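Local atomic coordinates of fusolin (Unidentified entomopoxvirus, PDB entry 4OW5), a protein that enhances the virulence of entomopoxviruses, crystallises in vivo into viral spindles, and probably acts on chitin through a metal-binding lytic polysaccharide monooxygenase-like domain. Residues F209-R214 and A229-A234; R35-N40 and T109-S114. All coordinates share one frame; numbering follows the deposited sequence.

Contact 1 of 2, residues F209-R214 and A229-A234; sequences FVLYVR and ADVIFA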
ATOM      1  N   PHE A 209       5.490   3.715  -6.607  1.00 12.36           N
ATOM      2  CA  PHE A 209       6.769   4.238  -7.055  1.00 10.63           C
ATOM      3  C   PHE A 209       6.637   4.966  -8.375  1.00 11.81           C
ATOM      4  O   PHE A 209       5.568   5.005  -8.985  1.00 12.25           O
ATOM      5  CB  PHE A 209       7.790   3.085  -7.159  1.00 12.85           C
ATOM      6  CG  PHE A 209       7.458   2.000  -8.142  1.00 12.95           C
ATOM      7  CD1 PHE A 209       6.604   0.966  -7.796  1.00 14.80           C
ATOM      8  CD2 PHE A 209       8.012   2.001  -9.412  1.00 14.71           C
ATOM      9  CE1 PHE A 209       6.365  -0.080  -8.677  1.00 15.14           C
ATOM     10  CE2 PHE A 209       7.712   1.000 -10.323  1.00 15.99           C
ATOM     11  CZ  PHE A 209       6.926  -0.061  -9.940  1.00 14.77           C
ATOM     12  N   VAL A 210       7.738   5.562  -8.799  1.00  8.70           N
ATOM     13  CA  VAL A 210       7.835   6.324 -10.026  1.00  9.19           C
ATOM     14  C   VAL A 210       8.915   5.713 -10.892  1.00 13.95           C
ATOM     15  O   VAL A 210       9.985   5.312 -10.402  1.00 13.29           O
ATOM     16  CB  VAL A 210       8.098   7.863  -9.751  1.00 12.88           C
ATOM     17  CG1 VAL A 210       8.602   8.602 -11.004  1.00 13.65           C
ATOM     18  CG2 VAL A 210       6.864   8.533  -9.202  1.00 12.68           C
ATOM     19  N   LEU A 211       8.603   5.608 -12.181  1.00 10.66           N
ATOM     20  CA  LEU A 211       9.542   5.247 -13.238  1.00 10.90           C
ATOM     21  C   LEU A 211       9.809   6.539 -13.992  1.00 16.17           C
ATOM     22  O   LEU A 211       8.863   7.290 -14.234  1.00 15.17           O
ATOM     23  CB  LEU A 211       8.997   4.142 -14.161  1.00 11.12           C
ATOM     24  CG  LEU A 211       8.817   2.783 -13.467  1.00 15.50           C
ATOM     25  CD1 LEU A 211       8.102   1.798 -14.314  1.00 17.05           C
ATOM     26  CD2 LEU A 211      10.138   2.210 -13.041  1.00 15.21           C
ATOM     27  N   TYR A 212      11.073   6.878 -14.190  1.00 10.65           N
ATOM     28  CA  TYR A 212      11.483   8.083 -14.896  1.00 10.33           C
ATOM     29  C   TYR A 212      12.145   7.686 -16.215  1.00 13.98           C
ATOM     30  O   TYR A 212      13.054   6.875 -16.213  1.00 11.32           O
ATOM     31  CB  TYR A 212      12.424   8.897 -14.042  1.00  9.16           C
ATOM     32  CG  TYR A 212      12.600  10.343 -14.458  1.00 10.22           C
ATOM     33  CD1 TYR A 212      11.498  11.180 -14.638  1.00 13.08           C
ATOM     34  CD2 TYR A 212      13.865  10.877 -14.677  1.00 10.71           C
ATOM     35  CE1 TYR A 212      11.656  12.512 -14.983  1.00 17.32           C
ATOM     36  CE2 TYR A 212      14.036  12.223 -14.964  1.00 10.34           C
ATOM     37  CZ  TYR A 212      12.932  13.032 -15.146  1.00 14.68           C
ATOM     38  OH  TYR A 212      13.129  14.362 -15.372  1.00 12.04           O
ATOM     39  N   VAL A 213      11.629   8.194 -17.322  1.00 11.84           N
ATOM     40  CA  VAL A 213      12.115   7.855 -18.668  1.00 11.33           C
ATOM     41  C   VAL A 213      12.642   9.108 -19.340  1.00 16.17           C
ATOM     42  O   VAL A 213      11.933  10.127 -19.446  1.00 12.33           O
ATOM     43  CB  VAL A 213      11.013   7.213 -19.534  1.00 13.32           C
ATOM     44  CG1 VAL A 213      11.521   6.913 -20.952  1.00 13.57           C
ATOM     45  CG2 VAL A 213      10.492   5.936 -18.899  1.00 12.98           C
ATOM     46  N   ARG A 214      13.862   8.982 -19.852  1.00 12.40           N
ATOM     47  CA  ARG A 214      14.562   9.988 -20.608  1.00 12.33           C
ATOM     48  C   ARG A 214      14.745   9.487 -22.035  1.00 13.87           C
ATOM     49  O   ARG A 214      15.310   8.413 -22.218  1.00 11.15           O
ATOM     50  CB  ARG A 214      15.924  10.250 -19.986  1.00 14.00           C
ATOM     51  CG  ARG A 214      16.704  11.320 -20.738  1.00 18.46           C
ATOM     52  CD  ARG A 214      18.091  11.422 -20.185  1.00 16.65           C
ATOM     53  NE  ARG A 214      18.894  12.409 -20.900  1.00 20.22           N
ATOM     54  CZ  ARG A 214      20.225  12.396 -20.986  1.00 25.31           C
ATOM     55  NH1 ARG A 214      20.932  11.432 -20.401  1.00 15.89           N
ATOM     56  NH2 ARG A 214      20.859  13.353 -21.644  1.00 13.10           N
ATOM     57  N   ALA A 229       6.265   8.267 -14.683  1.00 11.19           N
ATOM     58  CA  ALA A 229       5.154   7.318 -14.750  1.00 11.62           C
ATOM     59  C   ALA A 229       4.948   6.741 -13.343  1.00 14.01           C
ATOM     60  O   ALA A 229       5.897   6.253 -12.735  1.00 12.46           O
ATOM     61  CB  ALA A 229       5.442   6.226 -15.736  1.00 11.35           C
ATOM     62  N   ASP A 230       3.728   6.814 -12.847  1.00  8.74           N
ATOM     63  CA  ASP A 230       3.338   6.315 -11.521  1.00  9.10           C
ATOM     64  C   ASP A 230       2.895   4.852 -11.630  1.00 12.87           C
ATOM     65  O   ASP A 230       2.105   4.491 -12.503  1.00 14.74           O
ATOM     66  CB  ASP A 230       2.225   7.177 -10.941  1.00 10.44           C
ATOM     67  CG  ASP A 230       2.631   8.640 -10.843  1.00 18.63           C
ATOM     68  OD1 ASP A 230       3.553   8.951 -10.033  1.00 17.31           O
ATOM     69  OD2 ASP A 230       2.042   9.480 -11.585  1.00 13.97           O
ATOM     70  N   VAL A 231       3.403   4.021 -10.765  1.00 10.15           N
ATOM     71  CA  VAL A 231       3.177   2.571 -10.789  1.00 10.88           C
ATOM     72  C   VAL A 231       3.075   1.991  -9.367  1.00 14.15           C
ATOM     73  O   VAL A 231       3.759   2.435  -8.446  1.00 13.11           O
ATOM     74  CB  VAL A 231       4.345   1.848 -11.561  1.00 15.39           C
ATOM     75  CG1 VAL A 231       4.078   0.342 -11.770  1.00 13.99           C
ATOM     76  CG2 VAL A 231       4.684   2.512 -12.890  1.00 16.36           C
ATOM     77  N   ILE A 232       2.306   0.902  -9.243  1.00 11.45           N
ATOM     78  CA  ILE A 232       2.175   0.147  -8.017  1.00 11.53           C
ATOM     79  C   ILE A 232       1.976  -1.323  -8.345  1.00 15.15           C
ATOM     80  O   ILE A 232       1.278  -1.666  -9.292  1.00 14.88           O
ATOM     81  CB  ILE A 232       1.041   0.673  -7.091  1.00 13.15           C
ATOM     82  CG1 ILE A 232       1.285   0.204  -5.649  1.00 13.56           C
ATOM     83  CG2 ILE A 232      -0.366   0.306  -7.584  1.00 13.13           C
ATOM     84  CD1 ILE A 232       0.260   0.770  -4.613  1.00 13.32           C
ATOM     85  N   PHE A 233       2.580  -2.190  -7.558  1.00 11.68           N
ATOM     86  CA  PHE A 233       2.346  -3.611  -7.680  1.00 12.74           C
ATOM     87  C   PHE A 233       1.163  -3.955  -6.765  1.00 18.48           C
ATOM     88  O   PHE A 233       1.089  -3.426  -5.661  1.00 22.14           O
ATOM     89  CB  PHE A 233       3.621  -4.406  -7.312  1.00 13.81           C
ATOM     90  CG  PHE A 233       4.651  -4.301  -8.405  1.00 15.43           C
ATOM     91  CD1 PHE A 233       4.433  -4.887  -9.635  1.00 16.92           C
ATOM     92  CD2 PHE A 233       5.841  -3.617  -8.200  1.00 17.32           C
ATOM     93  CE1 PHE A 233       5.351  -4.754 -10.660  1.00 19.20           C
ATOM     94  CE2 PHE A 233       6.786  -3.525  -9.216  1.00 20.37           C
ATOM     95  CZ  PHE A 233       6.543  -4.123 -10.437  1.00 19.01           C
ATOM     96  N   ALA A 234       0.228  -4.771  -7.223  1.00 15.79           N
ATOM     97  CA  ALA A 234      -0.891  -5.224  -6.401  1.00 14.47           C
ATOM     98  C   ALA A 234      -0.597  -6.659  -5.947  1.00 18.46           C
ATOM     99  O   ALA A 234      -0.319  -7.532  -6.772  1.00 18.04           O
ATOM    100  CB  ALA A 234      -2.200  -5.135  -7.150  1.00 15.36           C
TER
HETATM  101  O   HOH W   1       3.902   7.052  -8.114  1.00 14.39           O

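Contact 2 of 2, residues R35-N40 and T109-S114; sequences RAAYQN and TGMDVS. With EDO (1,2-ethanediol), chain H.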
ATOM      1  N   ARG A  35      -6.227  17.610 -11.505  1.00 11.42           N
ATOM      2  CA  ARG A  35      -6.898  18.876 -11.208  1.00 11.84           C
ATOM      3  C   ARG A  35      -5.986  19.799 -10.393  1.00 14.44           C
ATOM      4  O   ARG A  35      -5.907  20.978 -10.711  1.00 13.49           O
ATOM      5  CB  ARG A  35      -8.228  18.643 -10.481  1.00  9.91           C
ATOM      6  CG  ARG A  35      -8.991  19.936 -10.215  1.00 17.70           C
ATOM      7  CD  ARG A  35     -10.438  19.720  -9.814  1.00 16.10           C
ATOM      8  NE  ARG A  35     -10.568  19.043  -8.527  1.00 27.03           N
ATOM      9  CZ  ARG A  35     -10.867  17.755  -8.329  1.00 34.72           C
ATOM     10  NH1 ARG A  35     -11.090  16.947  -9.358  1.00 30.35           N
ATOM     11  NH2 ARG A  35     -10.947  17.270  -7.103  1.00 26.66           N
ATOM     12  N   ALA A  36      -5.334  19.280  -9.337  1.00 12.33           N
ATOM     13  CA  ALA A  36      -4.400  20.061  -8.505  1.00 13.19           C
ATOM     14  C   ALA A  36      -3.227  20.591  -9.318  1.00 13.74           C
ATOM     15  O   ALA A  36      -2.817  21.714  -9.086  1.00 12.42           O
ATOM     16  CB  ALA A  36      -3.858  19.204  -7.366  1.00 14.78           C
ATOM     17  N   ALA A  37      -2.662  19.779 -10.217  1.00 10.34           N
ATOM     18  CA  ALA A  37      -1.533  20.200 -11.083  1.00 11.33           C
ATOM     19  C   ALA A  37      -1.966  21.385 -11.939  1.00 15.01           C
ATOM     20  O   ALA A  37      -1.276  22.401 -11.996  1.00 14.63           O
ATOM     21  CB  ALA A  37      -1.090  19.036 -11.967  1.00 13.76           C
ATOM     22  N   TYR A  38      -3.155  21.263 -12.569  1.00 13.31           N
ATOM     23  CA  TYR A  38      -3.730  22.315 -13.395  1.00 12.87           C
ATOM     24  C   TYR A  38      -3.909  23.609 -12.573  1.00 14.98           C
ATOM     25  O   TYR A  38      -3.436  24.683 -12.959  1.00 13.20           O
ATOM     26  CB  TYR A  38      -5.076  21.853 -13.972  1.00 12.14           C
ATOM     27  CG  TYR A  38      -5.723  22.855 -14.904  1.00 12.43           C
ATOM     28  CD1 TYR A  38      -6.348  23.996 -14.410  1.00 13.63           C
ATOM     29  CD2 TYR A  38      -5.710  22.661 -16.281  1.00 12.68           C
ATOM     30  CE1 TYR A  38      -6.958  24.912 -15.268  1.00 11.59           C
ATOM     31  CE2 TYR A  38      -6.302  23.568 -17.142  1.00 14.06           C
ATOM     32  CZ  TYR A  38      -6.970  24.669 -16.629  1.00 17.24           C
ATOM     33  OH  TYR A  38      -7.545  25.545 -17.495  1.00 19.41           O
ATOM     34  N   GLN A  39      -4.575  23.478 -11.455  1.00 12.64           N
ATOM     35  CA  GLN A  39      -4.899  24.612 -10.580  1.00 13.05           C
ATOM     36  C   GLN A  39      -3.675  25.255  -9.949  1.00 16.75           C
ATOM     37  O   GLN A  39      -3.689  26.469  -9.732  1.00 14.73           O
ATOM     38  CB  GLN A  39      -5.933  24.212  -9.533  1.00 14.38           C
ATOM     39  CG  GLN A  39      -7.284  24.007 -10.246  1.00 17.96           C
ATOM     40  CD  GLN A  39      -8.435  23.540  -9.394  1.00 25.49           C
ATOM     41  OE1 GLN A  39      -8.295  23.215  -8.217  1.00 20.66           O
ATOM     42  NE2 GLN A  39      -9.622  23.535  -9.981  1.00 23.56           N
ATOM     43  N   ASN A  40      -2.591  24.522  -9.747  1.00 14.59           N
ATOM     44  CA  ASN A  40      -1.396  25.151  -9.226  1.00 14.36           C
ATOM     45  C   ASN A  40      -0.838  26.140 -10.248  1.00 18.40           C
ATOM     46  O   ASN A  40      -0.481  27.269  -9.895  1.00 17.39           O
ATOM     47  CB  ASN A  40      -0.305  24.125  -8.861  1.00 12.13           C
ATOM     48  CG  ASN A  40      -0.053  24.040  -7.381  1.00 23.72           C
ATOM     49  OD1 ASN A  40      -0.953  24.237  -6.567  1.00 20.00           O
ATOM     50  ND2 ASN A  40       1.186  23.877  -6.985  1.00 19.12           N
ATOM     51  N   THR A 109       5.271  22.843 -14.002  1.00 10.42           N
ATOM     52  CA  THR A 109       5.559  22.541 -12.594  1.00  8.85           C
ATOM     53  C   THR A 109       4.407  21.993 -11.792  1.00 15.60           C
ATOM     54  O   THR A 109       4.677  21.389 -10.756  1.00 14.90           O
ATOM     55  CB  THR A 109       6.153  23.716 -11.844  1.00 18.85           C
ATOM     56  OG1 THR A 109       5.231  24.799 -11.854  1.00 16.70           O
ATOM     57  CG2 THR A 109       7.474  24.125 -12.399  1.00 17.36           C
ATOM     58  N   GLY A 110       3.167  22.087 -12.274  1.00 15.18           N
ATOM     59  CA  GLY A 110       2.043  21.451 -11.600  1.00 14.10           C
ATOM     60  C   GLY A 110       2.229  19.946 -11.552  1.00 15.78           C
ATOM     61  O   GLY A 110       1.831  19.296 -10.591  1.00 16.12           O
ATOM     62  N   MET A 111       2.943  19.380 -12.545  1.00 11.91           N
ATOM     63  CA  MET A 111       3.186  17.939 -12.605  1.00 10.37           C
ATOM     64  C   MET A 111       4.184  17.466 -11.548  1.00 12.96           C
ATOM     65  O   MET A 111       4.298  16.256 -11.361  1.00 13.30           O
ATOM     66  CB  MET A 111       3.634  17.528 -14.026  1.00 11.96           C
ATOM     67  CG  MET A 111       2.517  17.738 -15.084  1.00 15.78           C
ATOM     68  SD  MET A 111       1.047  16.710 -14.733  1.00 20.45           S
ATOM     69  CE  MET A 111      -0.194  17.491 -15.786  1.00 20.67           C
ATOM     70  N   ASP A 112       4.838  18.370 -10.800  1.00 10.76           N
ATOM     71  CA  ASP A 112       5.790  17.980  -9.748  1.00 11.37           C
ATOM     72  C   ASP A 112       5.214  18.148  -8.337  1.00 17.92           C
ATOM     73  O   ASP A 112       5.941  17.928  -7.368  1.00 18.23           O
ATOM     74  CB  ASP A 112       7.094  18.761  -9.884  1.00 13.21           C
ATOM     75  CG  ASP A 112       7.979  18.135 -10.919  1.00 20.22           C
ATOM     76  OD1 ASP A 112       8.559  17.025 -10.633  1.00 15.76           O
ATOM     77  OD2 ASP A 112       8.105  18.714 -11.999  1.00 24.62           O
ATOM     78  N   VAL A 113       3.914  18.469  -8.192  1.00 14.58           N
ATOM     79  CA  VAL A 113       3.347  18.511  -6.866  1.00 14.55           C
ATOM     80  C   VAL A 113       3.289  17.059  -6.340  1.00 17.30           C
ATOM     81  O   VAL A 113       3.219  16.125  -7.117  1.00 16.58           O
ATOM     82  CB  VAL A 113       1.963  19.202  -6.785  1.00 18.98           C
ATOM     83  CG1 VAL A 113       2.008  20.643  -7.285  1.00 18.10           C
ATOM     84  CG2 VAL A 113       0.898  18.398  -7.486  1.00 19.14           C
ATOM     85  N   SER A 114       3.290  16.895  -5.035  1.00 13.97           N
ATOM     86  CA  SER A 114       3.206  15.596  -4.404  1.00 12.66           C
ATOM     87  C   SER A 114       1.756  15.335  -3.982  1.00 13.04           C
ATOM     88  O   SER A 114       0.965  16.263  -3.835  1.00 12.32           O
ATOM     89  CB  SER A 114       4.175  15.506  -3.224  1.00 12.60           C
ATOM     90  OG  SER A 114       3.969  16.528  -2.277  1.00 15.19           O
TER
HETATM   91  C1  EDO H 407       7.347  14.777  -8.671  1.00 24.80           C
HETATM   92  O1  EDO H 407       8.349  15.650  -8.279  1.00 18.57           O
HETATM   93  C2  EDO H 407       6.198  14.707  -7.659  1.00 27.13           C
HETATM   94  O2  EDO H 407       5.673  13.410  -7.817  1.00 31.90           O
HETATM   95  O   HOH W   2       3.255  23.483  -8.953  1.00 30.82           O

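Contact 1 of 2, residues F209-R214 and A229-A234
Phe209-Leu211 and Ala229-Val231 pair as antiparallel neighbours in the buried beta hairpin formed by strands 209-217 and 223-234. The short segments approach to 4.7 Å between axes and run at 139° to one another, well short of straight antiparallel, so the pairing is strongly twisted. Phe209 with Val231 and Leu211 with Ala229 are hydrogen-bonded pairs, each closed by two backbone bonds; Val210 with Asp230, between them, is a non-hydrogen-bonded pair. Phe209 N reaches Val231 O at 2.8 Å in an almost straight bond, and Val210 CA directs a CA-H...O contact at Ala229 O (3.3 Å).

The apolar face is built round Phe209. Its chi1 of 62° sets CG between the backbone N and carbonyl carbon, and the ring thereby lies over its partner strand. Val231 CB makes a CH-pi contact beneath one face, 3.9 Å from the ring centroid, while Val231 CG1 presses on CZ at 3.4 Å. Past CE1 and CZ comes the Phe233 ring, its plane only 29° from that of Phe209 but slid so far that the two barely overlap; Phe209 CE1 meets Phe233 CE2 at 3.5 Å. Leu211 CD1 touches the other methyl of Val231, CG2.

On the reverse face Val210 and Asp230 lie side by side, Val210 CG2 against the carboxylate OD1. That oxygen is held by a salt bridge to Arg10 and by a water donating both to it (2.7 Å) and to Phe209 O. Strand 147-154 extends the sheet beyond 209-217, and strand 120-123 runs parallel to 223-234 on its far side. This is an ordinary twisted antiparallel hairpin, here part of the fibronectin type III-like sandwich core of the monooxygenase domain.

Contact 2 of 2, residues R35-N40 and T109-S114
Asn40 has a chi1 of -112°, away from the staggered positions, and this swings its amide across to Val113, whose CG1 stands anti to the carbonyl carbon (chi1 -58°). The two side chains meet tip to tip, Asn40 ND2 lying 3.4 Å from Val113 CG1. That is plain van der Waals contact, since the polar work of the amide is done with the second subunit: ND2 donates to the carbonyl of Asp243 and OD1 accepts from the backbone N of Ile245, both of that other chain. ND2 also donates to a water at 2.9 Å, which in turn reaches Thr109 O through a weak bond. Being gripped at both polar atoms may explain the unusual torsion.

One turn back along helix 32-47, Ala37 meets the 3-10 turn 109-112 backbone to backbone. The CA atoms of Ala37 and Gly110 are only 3.8 Å apart, and Gly110 CA points its hydrogen at Ala37 O in a CA-H...O contact of 3.5 Å. Gly110, having no beta carbon, lets the two backbones come this close. Ala37 CB in turn sits 3.2 Å from Gly110 O. Met111 starts away from the helix, but a bend at its second torsion brings SD back to 4.2 Å from Ala37 CB, with Met62 and Phe63 of helix 52-64 also against this side chain.

On the far side of the turn Asp112 OD1 accepts hydrogen bonds from the backbone N of Cys93 and from a hydroxyl of an ethanediol that probably comes from the crystallisation liquor. The arrangement is close helix-to-turn packing through small residues, here in the helical region beside the beta sandwich of the monooxygenase-like domain and forming part of the interface with the second subunit.

Both contacts are buried within the monooxygenase-like domain, their centres about 18 Å apart and their nearest atoms about 7 Å apart. Contact 1, its centre about 5 Å from the centre of the chain, lies in the sheet and rests on backbone hydrogen bonds and aromatic packing. Contact 2 lies farther out, where helix and loop meet through small residues without direct hydrogen bonds, and its buried state owes something to the second subunit, which does not touch contact 1. They hold different elements, yet share neighbours: Arg10 pairs with Asp230 of contact 1 and donates to Met111 O of contact 2, while Trp117 packs on Asp230 and donates to Val113 O.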